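Local coordinates for uric acid degradation bifunctional protein PucL (Bacillus subtilis, PDB 6A4M), which catalyses the oxidation of urate, and probably also a later decarboxylation step of uric acid breakdown through its second, decarboxylase activity, at residues T106-M117 against F132-V143. Sequence-based numbering, arbitrary orientation.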
ATOM      1  N   THR A 106      -5.018   4.646 -17.482  1.00 35.09           N
ATOM      2  CA  THR A 106      -4.224   4.592 -16.257  1.00 34.15           C
ATOM      3  C   THR A 106      -5.177   4.755 -15.080  1.00 32.92           C
ATOM      4  O   THR A 106      -5.872   5.768 -14.982  1.00 32.05           O
ATOM      5  CB  THR A 106      -3.159   5.709 -16.206  1.00 34.17           C
ATOM      6  OG1 THR A 106      -2.433   5.743 -17.439  1.00 34.28           O
ATOM      7  CG2 THR A 106      -2.182   5.480 -15.055  1.00 33.95           C
ATOM      8  N   LEU A 107      -5.213   3.748 -14.207  1.00 32.05           N
ATOM      9  CA  LEU A 107      -6.030   3.780 -12.998  1.00 32.17           C
ATOM     10  C   LEU A 107      -5.148   3.814 -11.756  1.00 32.19           C
ATOM     11  O   LEU A 107      -4.172   3.072 -11.663  1.00 32.20           O
ATOM     12  CB  LEU A 107      -6.946   2.563 -12.946  1.00 32.31           C
ATOM     13  CG  LEU A 107      -8.180   2.675 -13.839  1.00 32.71           C
ATOM     14  CD1 LEU A 107      -8.702   1.301 -14.224  1.00 33.21           C
ATOM     15  CD2 LEU A 107      -9.273   3.490 -13.164  1.00 33.09           C
ATOM     16  N   THR A 108      -5.511   4.683 -10.816  1.00 32.08           N
ATOM     17  CA  THR A 108      -4.859   4.786  -9.517  1.00 32.51           C
ATOM     18  C   THR A 108      -5.920   4.555  -8.450  1.00 32.46           C
ATOM     19  O   THR A 108      -6.993   5.153  -8.515  1.00 32.38           O
ATOM     20  CB  THR A 108      -4.256   6.187  -9.322  1.00 33.19           C
ATOM     21  OG1 THR A 108      -3.357   6.472 -10.401  1.00 33.74           O
ATOM     22  CG2 THR A 108      -3.505   6.294  -8.005  1.00 33.36           C
ATOM     23  N   GLY A 109      -5.615   3.696  -7.478  1.00 32.09           N
ATOM     24  CA  GLY A 109      -6.543   3.367  -6.396  1.00 32.00           C
ATOM     25  C   GLY A 109      -5.884   3.544  -5.045  1.00 32.02           C
ATOM     26  O   GLY A 109      -5.025   2.748  -4.677  1.00 31.66           O
ATOM     27  N   GLU A 110      -6.291   4.584  -4.316  1.00 32.84           N
ATOM     28  CA  GLU A 110      -5.767   4.876  -2.973  1.00 33.84           C
ATOM     29  C   GLU A 110      -6.705   4.368  -1.885  1.00 32.80           C
ATOM     30  O   GLU A 110      -7.831   4.845  -1.766  1.00 31.33           O
ATOM     31  CB  GLU A 110      -5.563   6.384  -2.772  1.00 35.72           C
ATOM     32  CG  GLU A 110      -4.127   6.862  -2.901  1.00 37.32           C
ATOM     33  CD  GLU A 110      -3.902   8.182  -2.187  1.00 38.76           C
ATOM     34  OE1 GLU A 110      -3.920   8.188  -0.934  1.00 39.57           O
ATOM     35  OE2 GLU A 110      -3.701   9.204  -2.879  1.00 39.29           O
ATOM     36  N   ASP A 111      -6.218   3.431  -1.075  1.00 33.43           N
ATOM     37  CA  ASP A 111      -6.998   2.842   0.011  1.00 33.46           C
ATOM     38  C   ASP A 111      -7.314   3.877   1.079  1.00 32.74           C
ATOM     39  O   ASP A 111      -6.465   4.687   1.438  1.00 33.19           O
ATOM     40  CB  ASP A 111      -6.234   1.664   0.632  1.00 34.73           C
ATOM     41  CG  ASP A 111      -7.003   0.977   1.759  1.00 36.22           C
ATOM     42  OD1 ASP A 111      -8.231   0.804   1.636  1.00 37.83           O
ATOM     43  OD2 ASP A 111      -6.372   0.599   2.770  1.00 37.34           O
ATOM     44  N   ILE A 112      -8.554   3.859   1.551  1.00 32.82           N
ATOM     45  CA  ILE A 112      -8.957   4.590   2.744  1.00 33.00           C
ATOM     46  C   ILE A 112      -9.039   3.517   3.835  1.00 32.80           C
ATOM     47  O   ILE A 112     -10.042   2.806   3.915  1.00 32.80           O
ATOM     48  CB  ILE A 112     -10.304   5.318   2.549  1.00 32.81           C
ATOM     49  CG1 ILE A 112     -10.158   6.410   1.482  1.00 32.49           C
ATOM     50  CG2 ILE A 112     -10.779   5.930   3.865  1.00 33.01           C
ATOM     51  CD1 ILE A 112     -11.469   6.937   0.944  1.00 32.77           C
ATOM     52  N   PRO A 113      -7.974   3.377   4.657  1.00 32.64           N
ATOM     53  CA  PRO A 113      -7.925   2.234   5.571  1.00 32.54           C
ATOM     54  C   PRO A 113      -8.920   2.348   6.722  1.00 32.32           C
ATOM     55  O   PRO A 113      -9.057   3.420   7.314  1.00 32.35           O
ATOM     56  CB  PRO A 113      -6.481   2.244   6.100  1.00 32.42           C
ATOM     57  CG  PRO A 113      -5.875   3.535   5.672  1.00 32.67           C
ATOM     58  CD  PRO A 113      -6.898   4.343   4.936  1.00 32.63           C
ATOM     59  N   PHE A 114      -9.616   1.249   7.006  1.00 32.19           N
ATOM     60  CA  PHE A 114     -10.525   1.163   8.140  1.00 32.61           C
ATOM     61  C   PHE A 114     -10.008   0.125   9.128  1.00 33.28           C
ATOM     62  O   PHE A 114      -9.637  -0.977   8.726  1.00 33.89           O
ATOM     63  CB  PHE A 114     -11.939   0.827   7.669  1.00 31.91           C
ATOM     64  CG  PHE A 114     -12.612   1.963   6.956  1.00 31.49           C
ATOM     65  CD1 PHE A 114     -13.203   2.996   7.673  1.00 31.17           C
ATOM     66  CD2 PHE A 114     -12.640   2.014   5.565  1.00 31.24           C
ATOM     67  CE1 PHE A 114     -13.816   4.055   7.019  1.00 31.07           C
ATOM     68  CE2 PHE A 114     -13.254   3.069   4.908  1.00 31.14           C
ATOM     69  CZ  PHE A 114     -13.843   4.091   5.635  1.00 30.95           C
ATOM     70  N   GLU A 115      -9.981   0.491  10.410  1.00 34.44           N
ATOM     71  CA  GLU A 115      -9.392  -0.333  11.472  1.00 35.60           C
ATOM     72  C   GLU A 115     -10.448  -0.648  12.530  1.00 35.99           C
ATOM     73  O   GLU A 115     -10.989   0.267  13.156  1.00 35.94           O
ATOM     74  CB  GLU A 115      -8.225   0.410  12.130  1.00 35.85           C
ATOM     75  CG  GLU A 115      -7.068   0.750  11.193  1.00 36.44           C
ATOM     76  CD  GLU A 115      -5.995   1.621  11.847  1.00 37.03           C
ATOM     77  OE1 GLU A 115      -6.256   2.241  12.901  1.00 37.16           O
ATOM     78  OE2 GLU A 115      -4.877   1.695  11.301  1.00 37.63           O
ATOM     79  N   ALA A 116     -10.735  -1.935  12.728  1.00 36.40           N
ATOM     80  CA  ALA A 116     -11.769  -2.369  13.680  1.00 37.27           C
ATOM     81  C   ALA A 116     -11.437  -1.945  15.113  1.00 38.05           C
ATOM     82  O   ALA A 116     -10.284  -2.033  15.541  1.00 37.31           O
ATOM     83  CB  ALA A 116     -11.963  -3.877  13.610  1.00 37.14           C
ATOM     84  N   MET A 117     -12.459  -1.490  15.836  1.00 39.50           N
ATOM     85  CA  MET A 117     -12.305  -0.942  17.185  1.00 41.06           C
ATOM     86  C   MET A 117     -12.747  -1.951  18.248  1.00 43.70           C
ATOM     87  O   MET A 117     -13.431  -2.925  17.925  1.00 44.04           O
ATOM     88  CB  MET A 117     -13.119   0.349  17.309  1.00 40.44           C
ATOM     89  CG  MET A 117     -12.613   1.486  16.432  1.00 39.69           C
ATOM     90  SD  MET A 117     -10.977   2.087  16.903  1.00 38.41           S
ATOM     91  CE  MET A 117     -11.369   2.994  18.395  1.00 38.37           C
ATOM     92  N   PHE A 132     -15.596   0.886  13.132  1.00 35.75           N
ATOM     93  CA  PHE A 132     -14.270   1.023  12.525  1.00 34.97           C
ATOM     94  C   PHE A 132     -13.768   2.462  12.600  1.00 33.81           C
ATOM     95  O   PHE A 132     -14.522   3.398  12.353  1.00 33.13           O
ATOM     96  CB  PHE A 132     -14.312   0.598  11.056  1.00 34.84           C
ATOM     97  CG  PHE A 132     -14.664  -0.847  10.849  1.00 34.50           C
ATOM     98  CD1 PHE A 132     -15.993  -1.245  10.768  1.00 34.10           C
ATOM     99  CD2 PHE A 132     -13.670  -1.810  10.719  1.00 34.62           C
ATOM    100  CE1 PHE A 132     -16.326  -2.577  10.576  1.00 33.84           C
ATOM    101  CE2 PHE A 132     -13.997  -3.147  10.520  1.00 34.42           C
ATOM    102  CZ  PHE A 132     -15.328  -3.530  10.451  1.00 33.94           C
ATOM    103  N   ARG A 133     -12.492   2.628  12.942  1.00 33.74           N
ATOM    104  CA  ARG A 133     -11.805   3.912  12.782  1.00 33.79           C
ATOM    105  C   ARG A 133     -11.457   4.105  11.304  1.00 32.99           C
ATOM    106  O   ARG A 133     -11.042   3.157  10.643  1.00 32.23           O
ATOM    107  CB  ARG A 133     -10.523   3.974  13.631  1.00 34.13           C
ATOM    108  CG  ARG A 133      -9.607   5.157  13.311  1.00 35.02           C
ATOM    109  CD  ARG A 133      -8.603   5.444  14.420  1.00 35.34           C
ATOM    110  NE  ARG A 133      -7.808   4.256  14.731  1.00 36.17           N
ATOM    111  CZ  ARG A 133      -7.752   3.614  15.904  1.00 36.24           C
ATOM    112  NH1 ARG A 133      -8.419   4.023  16.983  1.00 35.88           N
ATOM    113  NH2 ARG A 133      -6.986   2.534  16.001  1.00 37.70           N
ATOM    114  N   ARG A 134     -11.634   5.329  10.805  1.00 32.38           N
ATOM    115  CA  ARG A 134     -11.066   5.746   9.517  1.00 32.36           C
ATOM    116  C   ARG A 134      -9.642   6.231   9.815  1.00 31.75           C
ATOM    117  O   ARG A 134      -9.451   7.205  10.548  1.00 31.76           O
ATOM    118  CB  ARG A 134     -11.968   6.796   8.820  1.00 32.71           C
ATOM    119  CG  ARG A 134     -11.323   8.011   8.143  1.00 33.22           C
ATOM    120  CD  ARG A 134     -10.323   7.689   7.045  1.00 33.06           C
ATOM    121  NE  ARG A 134     -10.310   8.722   6.001  1.00 33.05           N
ATOM    122  CZ  ARG A 134      -9.270   9.035   5.222  1.00 33.09           C
ATOM    123  NH1 ARG A 134      -8.083   8.425   5.337  1.00 33.27           N
ATOM    124  NH2 ARG A 134      -9.415   9.991   4.309  1.00 32.87           N
ATOM    125  N   SER A 135      -8.653   5.524   9.268  1.00 31.39           N
ATOM    126  CA  SER A 135      -7.243   5.775   9.581  1.00 31.44           C
ATOM    127  C   SER A 135      -6.622   6.798   8.636  1.00 31.09           C
ATOM    128  O   SER A 135      -6.897   6.792   7.438  1.00 31.30           O
ATOM    129  CB  SER A 135      -6.433   4.477   9.526  1.00 31.47           C
ATOM    130  OG  SER A 135      -5.084   4.706   9.910  1.00 31.43           O
ATOM    131  N   ARG A 136      -5.788   7.670   9.200  1.00 30.85           N
ATOM    132  CA  ARG A 136      -5.010   8.654   8.451  1.00 31.03           C
ATOM    133  C   ARG A 136      -3.499   8.374   8.521  1.00 30.99           C
ATOM    134  O   ARG A 136      -2.700   9.206   8.090  1.00 31.60           O
ATOM    135  CB  ARG A 136      -5.327  10.058   8.981  1.00 31.08           C
ATOM    136  CG  ARG A 136      -6.727  10.554   8.626  1.00 30.97           C
ATOM    137  CD  ARG A 136      -7.397  11.249   9.804  1.00 31.18           C
ATOM    138  NE  ARG A 136      -8.020  10.279  10.707  1.00 31.24           N
ATOM    139  CZ  ARG A 136      -8.229  10.439  12.020  1.00 31.03           C
ATOM    140  NH1 ARG A 136      -7.860  11.539  12.680  1.00 29.73           N
ATOM    141  NH2 ARG A 136      -8.818   9.454  12.692  1.00 31.77           N
ATOM    142  N   ASN A 137      -3.112   7.204   9.043  1.00 31.28           N
ATOM    143  CA  ASN A 137      -1.707   6.750   9.040  1.00 31.67           C
ATOM    144  C   ASN A 137      -1.361   6.150   7.662  1.00 31.44           C
ATOM    145  O   ASN A 137      -1.964   6.536   6.666  1.00 31.53           O
ATOM    146  CB  ASN A 137      -1.458   5.769  10.207  1.00 31.27           C
ATOM    147  CG  ASN A 137      -1.619   6.424  11.567  1.00 31.51           C
ATOM    148  OD1 ASN A 137      -1.293   7.598  11.743  1.00 31.38           O
ATOM    149  ND2 ASN A 137      -2.111   5.662  12.543  1.00 31.85           N
ATOM    150  N   GLU A 138      -0.383   5.245   7.580  1.00 32.65           N
ATOM    151  CA  GLU A 138      -0.019   4.629   6.296  1.00 33.18           C
ATOM    152  C   GLU A 138      -1.214   3.994   5.578  1.00 34.02           C
ATOM    153  O   GLU A 138      -2.180   3.564   6.209  1.00 33.60           O
ATOM    154  CB  GLU A 138       1.129   3.609   6.450  1.00 32.79           C
ATOM    155  CG  GLU A 138       0.802   2.312   7.190  1.00 33.11           C
ATOM    156  CD  GLU A 138       1.003   2.377   8.692  1.00 33.43           C
ATOM    157  OE1 GLU A 138       0.985   3.482   9.268  1.00 33.87           O
ATOM    158  OE2 GLU A 138       1.171   1.303   9.300  1.00 34.13           O
ATOM    159  N   ARG A 139      -1.127   3.948   4.253  1.00 35.66           N
ATOM    160  CA  ARG A 139      -2.235   3.508   3.402  1.00 37.14           C
ATOM    161  C   ARG A 139      -1.694   2.900   2.122  1.00 35.82           C
ATOM    162  O   ARG A 139      -0.717   3.399   1.559  1.00 35.41           O
ATOM    163  CB  ARG A 139      -3.155   4.689   3.069  1.00 39.37           C
ATOM    164  CG  ARG A 139      -2.430   5.891   2.473  1.00 41.53           C
ATOM    165  CD  ARG A 139      -3.224   7.179   2.593  1.00 44.30           C
ATOM    166  NE  ARG A 139      -2.355   8.343   2.414  1.00 46.49           N
ATOM    167  CZ  ARG A 139      -1.633   8.937   3.372  1.00 49.04           C
ATOM    168  NH1 ARG A 139      -1.650   8.506   4.637  1.00 49.37           N
ATOM    169  NH2 ARG A 139      -0.878   9.989   3.056  1.00 50.29           N
ATOM    170  N   SER A 140      -2.323   1.822   1.663  1.00 34.96           N
ATOM    171  CA  SER A 140      -1.906   1.185   0.423  1.00 34.38           C
ATOM    172  C   SER A 140      -2.397   1.993  -0.775  1.00 33.79           C
ATOM    173  O   SER A 140      -3.392   2.721  -0.684  1.00 32.76           O
ATOM    174  CB  SER A 140      -2.384  -0.270   0.339  1.00 34.54           C
ATOM    175  OG  SER A 140      -3.793  -0.360   0.279  1.00 35.57           O
ATOM    176  N   ARG A 141      -1.664   1.887  -1.879  1.00 33.55           N
ATOM    177  CA  ARG A 141      -2.069   2.469  -3.154  1.00 33.65           C
ATOM    178  C   ARG A 141      -1.678   1.505  -4.262  1.00 33.01           C
ATOM    179  O   ARG A 141      -0.634   0.854  -4.175  1.00 32.30           O
ATOM    180  CB  ARG A 141      -1.406   3.832  -3.381  1.00 34.50           C
ATOM    181  CG  ARG A 141      -1.955   4.603  -4.579  1.00 35.21           C
ATOM    182  CD  ARG A 141      -1.286   5.961  -4.748  1.00 36.02           C
ATOM    183  NE  ARG A 141       0.013   5.840  -5.419  1.00 36.70           N
ATOM    184  CZ  ARG A 141       0.393   6.470  -6.539  1.00 36.96           C
ATOM    185  NH1 ARG A 141      -0.392   7.340  -7.169  1.00 36.67           N
ATOM    186  NH2 ARG A 141       1.605   6.232  -7.035  1.00 38.15           N
ATOM    187  N   SER A 142      -2.518   1.417  -5.293  1.00 32.73           N
ATOM    188  CA  SER A 142      -2.244   0.585  -6.465  1.00 32.78           C
ATOM    189  C   SER A 142      -2.400   1.399  -7.743  1.00 32.51           C
ATOM    190  O   SER A 142      -3.337   2.187  -7.875  1.00 32.76           O
ATOM    191  CB  SER A 142      -3.178  -0.625  -6.494  1.00 32.58           C
ATOM    192  OG  SER A 142      -2.945  -1.459  -5.375  1.00 32.87           O
ATOM    193  N   VAL A 143      -1.463   1.206  -8.670  1.00 32.34           N
ATOM    194  CA  VAL A 143      -1.512   1.808  -9.995  1.00 32.77           C
ATOM    195  C   VAL A 143      -1.576   0.690 -11.033  1.00 33.51           C
ATOM    196  O   VAL A 143      -0.901  -0.333 -10.898  1.00 33.70           O
ATOM    197  CB  VAL A 143      -0.278   2.701 -10.256  1.00 32.51           C
ATOM    198  CG1 VAL A 143      -0.356   3.360 -11.632  1.00 32.39           C
ATOM    199  CG2 VAL A 143      -0.154   3.747  -9.156  1.00 32.64           C
TER
HETATM  200  O   HOH W   1      -3.900   0.468   3.763  1.00 30.10           O
HETATM  201  O   HOH W   2      -6.358   7.931   2.732  1.00 40.83           O
HETATM  202  O   HOH W   3      -2.887   2.709  12.886  1.00 34.50           O
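Gly109 and Ser142 form a hydrogen-bonded pair in an antiparallel ladder of this urate oxidase, a uricase-family member with the tunnelling fold (T-fold). The N-to-C directions of the first strand of 106-117 and of strand 139-143 differ by 169°. Gly109 N donates a hydrogen bond to Ser142 O at 2.8 Å, and Ser142 N donates one to Gly109 O at 2.9 Å. Asp111 N continues the ladder by donating to Ser140 O. Pairing then lapses around Pro113, whose nitrogen has no hydrogen but whose O accepts from Ser135 N, and resumes in a second ladder where Glu115 N meets Arg133 O at 2.9 Å and Arg133 N meets Glu115 O. Ser135 OG accepts from Asn137 N at 3.3 Å in an ST turn, and Ser135 O accepts from Arg134 NH1.

In a side-on salt bridge, Glu115 OE1 accepts from Arg133 NE at 3.1 Å and from Arg133 NH2 at 3.2 Å, reached from opposite faces of a carboxylate turned 87° from the guanidinium plane. Its partner OE2 accepts from a water that also accepts from Asn137 ND2. Met117 SD lies over one face of the same guanidinium. A leucine at Glu115 would probably leave the Arg133 guanidinium without its counter-charge and free to turn, and the water with one bond fewer.

Arg139 makes a long salt bridge with Glu110 and one with Asp164; Arg141 pairs with Glu161. A chi1 of -179° sets CG of Asp111 opposite its backbone N, carrying OD2 to 2.7 Å from a water that accepts from Ser140 N at 3.0 Å.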